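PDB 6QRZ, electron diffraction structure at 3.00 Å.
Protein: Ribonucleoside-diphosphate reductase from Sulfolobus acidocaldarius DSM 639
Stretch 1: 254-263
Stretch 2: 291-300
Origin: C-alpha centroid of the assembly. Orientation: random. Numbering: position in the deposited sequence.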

# COMPACT_ATOMS: atom_id res chain seq x y z
N ALA A 254 -6.74 -22.78 -12.03
CA ALA A 254 -5.37 -22.33 -11.78
C ALA A 254 -4.39 -22.96 -12.76
O ALA A 254 -3.35 -22.36 -13.07
CB ALA A 254 -4.96 -22.64 -10.34
N ILE A 255 -4.69 -24.16 -13.25
CA ILE A 255 -3.83 -24.82 -14.23
C ILE A 255 -4.18 -24.39 -15.65
O ILE A 255 -3.29 -24.18 -16.48
CB ILE A 255 -3.91 -26.35 -14.05
CG1 ILE A 255 -3.32 -26.76 -12.71
CG2 ILE A 255 -3.18 -27.05 -15.17
CD1 ILE A 255 -1.86 -26.41 -12.55
N GLU A 256 -5.47 -24.26 -15.95
CA GLU A 256 -5.88 -23.75 -17.26
C GLU A 256 -5.29 -22.37 -17.52
O GLU A 256 -4.83 -22.08 -18.62
CB GLU A 256 -7.41 -23.70 -17.36
CG GLU A 256 -7.93 -22.94 -18.57
CD GLU A 256 -9.42 -22.67 -18.49
OE1 GLU A 256 -10.04 -23.01 -17.46
OE2 GLU A 256 -9.98 -22.13 -19.47
N GLN A 257 -5.31 -21.50 -16.50
CA GLN A 257 -4.71 -20.18 -16.66
C GLN A 257 -3.20 -20.26 -16.76
O GLN A 257 -2.58 -19.51 -17.52
CB GLN A 257 -5.13 -19.28 -15.49
CG GLN A 257 -4.64 -17.85 -15.62
CD GLN A 257 -5.29 -17.11 -16.78
OE1 GLN A 257 -6.42 -17.40 -17.16
NE2 GLN A 257 -4.57 -16.15 -17.34
N PHE A 258 -2.58 -21.18 -16.01
CA PHE A 258 -1.13 -21.31 -16.06
C PHE A 258 -0.67 -21.94 -17.37
O PHE A 258 0.44 -21.67 -17.83
CB PHE A 258 -0.63 -22.13 -14.86
CG PHE A 258 0.85 -22.01 -14.62
CD1 PHE A 258 1.39 -20.84 -14.12
CD2 PHE A 258 1.69 -23.08 -14.89
CE1 PHE A 258 2.75 -20.73 -13.90
CE2 PHE A 258 3.05 -22.97 -14.67
CZ PHE A 258 3.58 -21.80 -14.18
N ASN A 259 -1.51 -22.79 -17.97
CA ASN A 259 -1.22 -23.31 -19.30
C ASN A 259 -1.53 -22.31 -20.40
O ASN A 259 -1.01 -22.44 -21.51
CB ASN A 259 -2.00 -24.60 -19.54
CG ASN A 259 -1.42 -25.79 -18.79
OD1 ASN A 259 -0.21 -25.89 -18.61
ND2 ASN A 259 -2.29 -26.69 -18.35
N LYS A 260 -2.38 -21.32 -20.11
CA LYS A 260 -2.66 -20.27 -21.09
C LYS A 260 -1.57 -19.21 -21.11
O LYS A 260 -1.31 -18.61 -22.16
CB LYS A 260 -4.02 -19.63 -20.80
CG LYS A 260 -4.49 -18.65 -21.87
CD LYS A 260 -5.92 -18.19 -21.61
CE LYS A 260 -6.02 -17.39 -20.33
NZ LYS A 260 -7.42 -16.98 -20.03
N LEU A 261 -0.92 -18.97 -19.97
CA LEU A 261 0.15 -17.98 -19.92
C LEU A 261 1.38 -18.47 -20.66
O LEU A 261 1.99 -17.72 -21.43
CB LEU A 261 0.49 -17.66 -18.46
CG LEU A 261 -0.60 -16.92 -17.70
CD1 LEU A 261 -0.21 -16.76 -16.24
CD2 LEU A 261 -0.85 -15.57 -18.34
N VAL A 262 1.77 -19.73 -20.45
CA VAL A 262 2.91 -20.30 -21.16
C VAL A 262 2.63 -20.45 -22.65
O VAL A 262 3.57 -20.66 -23.43
CB VAL A 262 3.31 -21.66 -20.56
CG1 VAL A 262 3.68 -21.50 -19.09
CG2 VAL A 262 2.17 -22.66 -20.72
N GLY A 263 1.38 -20.36 -23.07
CA GLY A 263 1.03 -20.42 -24.47
C GLY A 263 0.62 -19.08 -25.04
O GLY A 263 1.39 -18.11 -25.00
N LEU A 291 11.27 -22.85 -13.62
CA LEU A 291 10.41 -22.12 -12.69
C LEU A 291 8.94 -22.44 -12.92
O LEU A 291 8.17 -22.52 -11.97
CB LEU A 291 10.66 -20.62 -12.82
CG LEU A 291 12.07 -20.15 -12.42
CD1 LEU A 291 12.26 -18.69 -12.80
CD2 LEU A 291 12.31 -20.36 -10.94
N VAL A 292 8.54 -22.62 -14.18
CA VAL A 292 7.19 -23.09 -14.48
C VAL A 292 6.97 -24.46 -13.84
O VAL A 292 5.92 -24.71 -13.23
CB VAL A 292 6.96 -23.13 -16.00
CG1 VAL A 292 5.86 -24.12 -16.36
CG2 VAL A 292 6.60 -21.74 -16.51
N ASN A 293 7.95 -25.35 -13.97
CA ASN A 293 7.87 -26.64 -13.29
C ASN A 293 7.92 -26.47 -11.78
O ASN A 293 7.30 -27.25 -11.05
CB ASN A 293 9.00 -27.56 -13.77
CG ASN A 293 8.84 -28.99 -13.29
OD1 ASN A 293 7.78 -29.38 -12.80
ND2 ASN A 293 9.89 -29.78 -13.45
N ALA A 294 8.64 -25.46 -11.29
CA ALA A 294 8.69 -25.20 -9.86
C ALA A 294 7.35 -24.70 -9.31
O ALA A 294 7.11 -24.82 -8.10
CB ALA A 294 9.78 -24.18 -9.54
N ARG A 295 6.49 -24.16 -10.16
CA ARG A 295 5.18 -23.70 -9.73
C ARG A 295 4.13 -24.80 -9.80
O ARG A 295 3.25 -24.87 -8.93
CB ARG A 295 4.73 -22.50 -10.56
CG ARG A 295 5.62 -21.28 -10.40
CD ARG A 295 5.77 -20.91 -8.94
NE ARG A 295 6.93 -20.06 -8.71
CZ ARG A 295 7.35 -19.67 -7.51
NH1 ARG A 295 6.68 -20.05 -6.42
NH2 ARG A 295 8.42 -18.90 -7.39
N LEU A 296 4.21 -25.67 -10.81
CA LEU A 296 3.27 -26.78 -10.90
C LEU A 296 3.40 -27.71 -9.70
O LEU A 296 2.41 -28.32 -9.28
CB LEU A 296 3.49 -27.56 -12.19
CG LEU A 296 3.16 -26.82 -13.49
CD1 LEU A 296 3.42 -27.70 -14.70
CD2 LEU A 296 1.71 -26.34 -13.46
N THR A 297 4.60 -27.84 -9.14
CA THR A 297 4.79 -28.68 -7.96
C THR A 297 4.11 -28.07 -6.74
O THR A 297 3.37 -28.75 -6.03
CB THR A 297 6.28 -28.90 -7.69
OG1 THR A 297 6.92 -27.63 -7.51
CG2 THR A 297 6.93 -29.64 -8.85
N VAL A 298 4.36 -26.79 -6.48
CA VAL A 298 3.79 -26.14 -5.31
C VAL A 298 2.28 -25.93 -5.46
O VAL A 298 1.58 -25.75 -4.46
CB VAL A 298 4.50 -24.80 -5.04
CG1 VAL A 298 4.03 -23.72 -5.99
CG2 VAL A 298 4.32 -24.38 -3.59
N ILE A 299 1.76 -25.97 -6.69
CA ILE A 299 0.32 -25.89 -6.89
C ILE A 299 -0.33 -27.23 -6.58
O ILE A 299 -1.27 -27.31 -5.78
CB ILE A 299 -0.01 -25.43 -8.32
CG1 ILE A 299 0.31 -23.95 -8.48
CG2 ILE A 299 -1.46 -25.70 -8.65
CD1 ILE A 299 -0.31 -23.09 -7.41
N GLU A 300 0.16 -28.31 -7.20
CA GLU A 300 -0.37 -29.64 -6.91
C GLU A 300 -0.02 -30.10 -5.50
O GLU A 300 -0.66 -31.02 -4.99
CB GLU A 300 0.16 -30.64 -7.94
CG GLU A 300 -0.20 -30.29 -9.37
CD GLU A 300 0.29 -31.31 -10.37
OE1 GLU A 300 1.06 -32.21 -9.98
OE2 GLU A 300 -0.09 -31.22 -11.56

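Two helical segments of one chain run antiparallel here, with an angle of 176° between their directions. Their axes come no closer than 11.7 Å, so the gap is bridged by side chains. No hydrogen bond crosses it. The contact is apolar and modest, burying 332 Å² over both sides.

Leu291 opens stretch 2 without touching stretch 1; the end of its side chain leads away. Val292 makes the first contacts. Its CG1 lies 3.5 Å from CE2 of Phe258, and its CG2 lies 3.9 Å from CG1 of Val262. Val292 thus touches both Phe258 and Val262, and each of its methyls lies near both. Asn293 points away, and Ala294 is out of reach.

Arg295 sets out toward stretch 1, but its end leads away. What it offers Phe258 is the aliphatic base of the side chain: CB of Arg295 is 3.9 Å from CZ of Phe258. The guanidinium takes no part in the contact, and its NH2 is hydrogen-bonded elsewhere in the structure.

Leu296 leaves its backbone sideways, yet its end comes nearer. Its CD2 reaches two residues, at 3.6 Å from CD2 of Phe258 and 3.7 Å from CD1 of Ile255. This methyl therefore packs against both Ile255 and Phe258. Phe258 now has three partners, Val292, Arg295 and Leu296, all oblique to its ring. It is the most heavily covered residue of the contact, with 82 Å² under the other stretch.

Thr297 and Val298 are out of reach. OG1 of Thr297 instead makes a weak hydrogen bond to O of Ala294, 2.9 Å away, within its own helix. Ile299 points toward stretch 1, and its CG2 sits 4.0 Å from CD1 of Ile255. That terminal methyl of Ile255 thus packs against both Leu296 and Ile299. Glu300 makes no contact; its OE2 stays 5.2 Å from CD1 of Ile255.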